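Local coordinates for 3-carboxy-cis,cis-muconate cycloisomerase (PDB 1RE5), which is a cycloisomerase of the lyase superfamily that includes adenylosuccinate lyase, built as a mostly helical tetramer, at residues Asp123-Asp128 with Gly336-Ala341; Ser238-Val243 with Pro328-Leu333. All blocks are in the same frame, centred on the assembly; numbering follows the deposited sequence.

Contact 1. Residues Asp123-Asp128 with Gly336-Ala341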
loop_
_atom_site.group_PDB
_atom_site.type_symbol
_atom_site.label_atom_id
_atom_site.label_comp_id
_atom_site.label_asym_id
_atom_site.label_seq_id
_atom_site.Cartn_x
_atom_site.Cartn_y
_atom_site.Cartn_z
ATOM N N ASP D 123 3.029 -23.800 -11.846
ATOM C CA ASP D 123 2.439 -24.813 -12.716
ATOM C C ASP D 123 0.913 -24.757 -12.738
ATOM O O ASP D 123 0.314 -24.905 -13.802
ATOM C CB ASP D 123 2.929 -26.215 -12.304
ATOM C CG ASP D 123 4.351 -26.524 -12.815
ATOM O OD1 ASP D 123 4.955 -27.519 -12.345
ATOM O OD2 ASP D 123 4.859 -25.775 -13.690
ATOM N N LEU D 124 0.285 -24.543 -11.583
ATOM C CA LEU D 124 -1.178 -24.449 -11.537
ATOM C C LEU D 124 -1.656 -23.210 -12.280
ATOM O O LEU D 124 -2.557 -23.270 -13.123
ATOM C CB LEU D 124 -1.689 -24.353 -10.104
ATOM C CG LEU D 124 -1.686 -25.596 -9.225
ATOM C CD1 LEU D 124 -2.612 -25.353 -8.032
ATOM C CD2 LEU D 124 -2.169 -26.793 -10.026
ATOM N N ILE D 125 -1.034 -22.087 -11.941
ATOM C CA ILE D 125 -1.352 -20.802 -12.515
ATOM C C ILE D 125 -1.234 -20.803 -14.021
ATOM O O ILE D 125 -2.092 -20.248 -14.703
ATOM C CB ILE D 125 -0.456 -19.723 -11.891
ATOM C CG1 ILE D 125 -0.864 -19.555 -10.424
ATOM C CG2 ILE D 125 -0.544 -18.408 -12.691
ATOM C CD1 ILE D 125 -0.064 -18.540 -9.676
ATOM N N GLU D 126 -0.189 -21.430 -14.550
ATOM C CA GLU D 126 -0.026 -21.475 -16.002
ATOM C C GLU D 126 -1.141 -22.308 -16.636
ATOM O O GLU D 126 -1.662 -21.951 -17.692
ATOM C CB GLU D 126 1.342 -22.046 -16.388
ATOM C CG GLU D 126 2.525 -21.164 -15.993
ATOM C CD GLU D 126 3.832 -21.559 -16.706
ATOM O OE1 GLU D 126 4.219 -22.755 -16.653
ATOM O OE2 GLU D 126 4.473 -20.667 -17.316
ATOM N N ALA D 127 -1.514 -23.407 -15.984
ATOM C CA ALA D 127 -2.571 -24.275 -16.499
ATOM C C ALA D 127 -3.860 -23.479 -16.577
ATOM O O ALA D 127 -4.439 -23.319 -17.658
ATOM C CB ALA D 127 -2.761 -25.476 -15.592
ATOM N N ASP D 128 -4.301 -22.974 -15.422
ATOM C CA ASP D 128 -5.524 -22.177 -15.345
ATOM C C ASP D 128 -5.529 -21.003 -16.327
ATOM O O ASP D 128 -6.539 -20.758 -16.983
ATOM C CB ASP D 128 -5.741 -21.666 -13.922
ATOM C CG ASP D 128 -6.070 -22.782 -12.946
ATOM O OD1 ASP D 128 -6.505 -23.862 -13.402
ATOM O OD2 ASP D 128 -5.911 -22.579 -11.721
ATOM N N GLY D 336 -7.865 -18.161 -6.388
ATOM C CA GLY D 336 -9.303 -18.089 -6.232
ATOM C C GLY D 336 -9.939 -17.241 -7.317
ATOM O O GLY D 336 -11.059 -17.523 -7.751
ATOM N N ALA D 337 -9.238 -16.195 -7.760
ATOM C CA ALA D 337 -9.777 -15.319 -8.804
ATOM C C ALA D 337 -9.771 -16.028 -10.149
ATOM O O ALA D 337 -10.730 -15.933 -10.905
ATOM C CB ALA D 337 -8.976 -14.000 -8.891
ATOM N N LEU D 338 -8.694 -16.741 -10.448
ATOM C CA LEU D 338 -8.605 -17.471 -11.706
ATOM C C LEU D 338 -9.746 -18.477 -11.771
ATOM O O LEU D 338 -10.432 -18.614 -12.792
ATOM C CB LEU D 338 -7.269 -18.203 -11.793
ATOM C CG LEU D 338 -6.150 -17.348 -12.365
ATOM C CD1 LEU D 338 -4.837 -18.018 -12.085
ATOM C CD2 LEU D 338 -6.360 -17.139 -13.866
ATOM N N ARG D 339 -9.941 -19.172 -10.660
ATOM C CA ARG D 339 -10.989 -20.163 -10.559
ATOM C C ARG D 339 -12.351 -19.590 -10.906
ATOM O O ARG D 339 -13.069 -20.121 -11.758
ATOM C CB ARG D 339 -11.052 -20.709 -9.152
ATOM C CG ARG D 339 -12.077 -21.787 -9.029
ATOM C CD ARG D 339 -12.275 -22.191 -7.598
ATOM N NE ARG D 339 -12.917 -23.497 -7.507
ATOM C CZ ARG D 339 -13.428 -23.995 -6.387
ATOM N NH1 ARG D 339 -13.373 -23.285 -5.258
ATOM N NH2 ARG D 339 -13.984 -25.205 -6.398
ATOM N N GLN D 340 -12.700 -18.498 -10.236
ATOM C CA GLN D 340 -13.985 -17.841 -10.436
ATOM C C GLN D 340 -14.131 -17.222 -11.816
ATOM O O GLN D 340 -15.219 -17.232 -12.383
ATOM C CB GLN D 340 -14.176 -16.770 -9.377
ATOM C CG GLN D 340 -15.599 -16.621 -8.946
ATOM C CD GLN D 340 -16.164 -17.909 -8.395
ATOM O OE1 GLN D 340 -15.597 -18.518 -7.474
ATOM N NE2 GLN D 340 -17.293 -18.334 -8.954
ATOM N N ALA D 341 -13.042 -16.682 -12.357
ATOM C CA ALA D 341 -13.076 -16.075 -13.690
ATOM C C ALA D 341 -13.387 -17.141 -14.742
ATOM O O ALA D 341 -14.061 -16.866 -15.737
ATOM C CB ALA D 341 -11.741 -15.410 -14.009
#
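Leu338 reaches across from helix 319-347 to meet Ile125 and Asp128 of helix 106-142. Both helices belong to the long helical bundle that forms the core of this lyase superfamily. The contact is buried and light, with 134 Å² covered in all. The nearest pair of CA atoms, Asp128 and Leu338, is 6.7 Å apart.

The touching atoms are all carbons, and Asp128 contributes its CB alone. Leu338 does the touching with one methyl, CD1. CD1 is anti to CA (chi2 166°), which carries this methyl into the gap between the helices. CD1 lies 4.2 Å from CB of Asp128. It therefore meets the aliphatic base of the aspartate and not the carboxylate. Leu247 of helix 231-257, and Leu129 and Leu132, further along helix 106-142, also touch Leu338.

The charged groups find their partners outside the contact. Asp128 OD1 forms a salt bridge with Lys131 NZ, within its own helix. On another side of helix 106-142, Asp123 and Glu126 both pair with Arg184.

Ile125 completes the apolar patch with its short branch: the CG2 methyl stands 4.4 Å from CD1 of Leu338.

Contact 2. Residues Ser238-Val243 with Pro328-Leu333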
loop_
_atom_site.group_PDB
_atom_site.type_symbol
_atom_site.label_atom_id
_atom_site.label_comp_id
_atom_site.label_asym_id
_atom_site.label_seq_id
_atom_site.Cartn_x
_atom_site.Cartn_y
_atom_site.Cartn_z
ATOM N N SER D 238 4.697 -9.776 -8.187
ATOM C CA SER D 238 4.301 -8.661 -9.013
ATOM C C SER D 238 3.486 -9.090 -10.237
ATOM O O SER D 238 2.497 -8.459 -10.595
ATOM C CB SER D 238 5.549 -7.903 -9.439
ATOM O OG SER D 238 5.200 -6.915 -10.368
ATOM N N VAL D 239 3.895 -10.166 -10.894
ATOM C CA VAL D 239 3.155 -10.629 -12.066
ATOM C C VAL D 239 1.793 -11.138 -11.610
ATOM O O VAL D 239 0.780 -10.910 -12.268
ATOM C CB VAL D 239 3.941 -11.740 -12.825
ATOM C CG1 VAL D 239 3.154 -12.203 -14.048
ATOM C CG2 VAL D 239 5.305 -11.194 -13.259
ATOM N N LEU D 240 1.767 -11.824 -10.471
ATOM C CA LEU D 240 0.498 -12.312 -9.930
ATOM C C LEU D 240 -0.389 -11.087 -9.668
ATOM O O LEU D 240 -1.623 -11.137 -9.818
ATOM C CB LEU D 240 0.738 -13.091 -8.633
ATOM C CG LEU D 240 0.664 -14.626 -8.692
ATOM C CD1 LEU D 240 1.429 -15.159 -9.878
ATOM C CD2 LEU D 240 1.224 -15.200 -7.401
ATOM N N GLY D 241 0.266 -9.983 -9.303
ATOM C CA GLY D 241 -0.437 -8.746 -9.033
ATOM C C GLY D 241 -1.104 -8.273 -10.307
ATOM O O GLY D 241 -2.281 -7.885 -10.299
ATOM N N LEU D 242 -0.349 -8.303 -11.402
ATOM C CA LEU D 242 -0.857 -7.901 -12.708
ATOM C C LEU D 242 -2.079 -8.756 -13.082
ATOM O O LEU D 242 -3.082 -8.243 -13.592
ATOM C CB LEU D 242 0.249 -8.069 -13.751
ATOM C CG LEU D 242 1.025 -6.870 -14.332
ATOM C CD1 LEU D 242 1.061 -5.676 -13.387
ATOM C CD2 LEU D 242 2.434 -7.350 -14.673
ATOM N N VAL D 243 -2.000 -10.057 -12.810
ATOM C CA VAL D 243 -3.107 -10.964 -13.117
ATOM C C VAL D 243 -4.347 -10.600 -12.309
ATOM O O VAL D 243 -5.459 -10.576 -12.835
ATOM C CB VAL D 243 -2.742 -12.428 -12.816
ATOM C CG1 VAL D 243 -3.987 -13.299 -12.917
ATOM C CG2 VAL D 243 -1.684 -12.911 -13.794
ATOM N N PRO D 328 2.367 -16.453 0.232
ATOM C CA PRO D 328 1.335 -17.475 0.051
ATOM C C PRO D 328 -0.049 -16.840 -0.097
ATOM O O PRO D 328 -0.842 -17.250 -0.944
ATOM C CB PRO D 328 1.475 -18.330 1.308
ATOM C CG PRO D 328 2.943 -18.232 1.598
ATOM C CD PRO D 328 3.199 -16.755 1.408
ATOM N N ASP D 329 -0.345 -15.833 0.709
ATOM C CA ASP D 329 -1.648 -15.193 0.598
ATOM C C ASP D 329 -1.907 -14.705 -0.816
ATOM O O ASP D 329 -3.005 -14.872 -1.344
ATOM C CB ASP D 329 -1.766 -14.008 1.562
ATOM C CG ASP D 329 -2.177 -14.433 2.950
ATOM O OD1 ASP D 329 -2.405 -13.535 3.800
ATOM O OD2 ASP D 329 -2.269 -15.667 3.189
ATOM N N ILE D 330 -0.897 -14.089 -1.424
ATOM C CA ILE D 330 -1.042 -13.576 -2.779
ATOM C C ILE D 330 -1.402 -14.709 -3.738
ATOM O O ILE D 330 -2.352 -14.597 -4.505
ATOM C CB ILE D 330 0.251 -12.883 -3.244
ATOM C CG1 ILE D 330 0.524 -11.657 -2.376
ATOM C CG2 ILE D 330 0.117 -12.469 -4.700
ATOM C CD1 ILE D 330 1.857 -11.003 -2.622
ATOM N N CYS D 331 -0.646 -15.802 -3.678
ATOM C CA CYS D 331 -0.891 -16.956 -4.532
ATOM C C CYS D 331 -2.300 -17.512 -4.365
ATOM O O CYS D 331 -2.974 -17.843 -5.351
ATOM C CB CYS D 331 0.128 -18.050 -4.227
ATOM S SG CYS D 331 1.780 -17.659 -4.828
ATOM N N CYS D 332 -2.754 -17.622 -3.122
ATOM C CA CYS D 332 -4.085 -18.158 -2.878
ATOM C C CYS D 332 -5.171 -17.231 -3.399
ATOM O O CYS D 332 -6.127 -17.673 -4.035
ATOM C CB CYS D 332 -4.277 -18.426 -1.385
ATOM S SG CYS D 332 -3.171 -19.711 -0.797
ATOM N N LEU D 333 -5.011 -15.939 -3.133
ATOM C CA LEU D 333 -5.966 -14.925 -3.573
ATOM C C LEU D 333 -6.146 -14.972 -5.085
ATOM O O LEU D 333 -7.271 -14.942 -5.596
ATOM C CB LEU D 333 -5.470 -13.538 -3.155
ATOM C CG LEU D 333 -6.265 -12.697 -2.140
ATOM C CD1 LEU D 333 -7.319 -13.532 -1.420
ATOM C CD2 LEU D 333 -5.281 -12.088 -1.147
#
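Leu240 meets Ile330 and Cys331 with no ring, amide or carboxylate among the touching groups. The rings that touch the contact residues come from outside the two segments. Phe19, in a loop, and Phe236, one turn earlier in helix 231-257, both touch the side chain of Cys331.

Leu240 points its side chain at helix 319-347 and carries nearly all of the share of residues 238-243. Its CD2 methyl lies 3.6 Å from SG of Cys331. The same methyl is 4.0 Å from CA of Cys331, so it rests against the backbone of the helix as well as the thiol. CB of Cys331 leaves its CA heading away from residues 238-243. The sulfur comes back within contact because chi1 of -72° sets SG beside the backbone N. SG acts here as an apolar surface.

The two helices are neighbours in the central helical bundle of the superfamily, where subunits of the tetramer pack along their long helices. Ser238 lies on another side of helix 231-257, and its OG is hydrogen-bonded to OG of Ser238 of the second subunit. Asp329 packs on Asp329 of the third subunit.

Ile330 comes in alongside Cys331 with its CG2 branch. This methyl is anti to the backbone N and sits 4.0 Å from CD2 of Leu240. It is equally close, at 4.0 Å, to CB of Leu240, so it lies alongside the leucine chain instead of meeting one methyl alone. Leu301, Leu302 and Leu305 of helix 286-307 also pack on Ile330, as does Ala237. The closest CA atoms, those of Leu240 and Cys331, are 7.3 Å apart.

In the fold
Contact 1 and contact 2 share helix 319-347. Residues 328-333 lie against helix 231-257, and residues 336-341, further along, lie against helix 106-142. The contact centres are about 11 Å apart, and each is about 7 Å from the centre of the chain. They join directly through Ile125 CD1 and Leu240 CD1, 3.7 Å apart, so helices 106-142 and 231-257 also pack on each other. Helix 286-307 flanks both contacts: Ala337 and Ile330 each touch it. The residues around the modelled 2,3-dihydroxy-1,4-dithiobutane, among them Thr296, Arg297, Ser303 and Thr304, lie on that helix. None of them belongs to either contact.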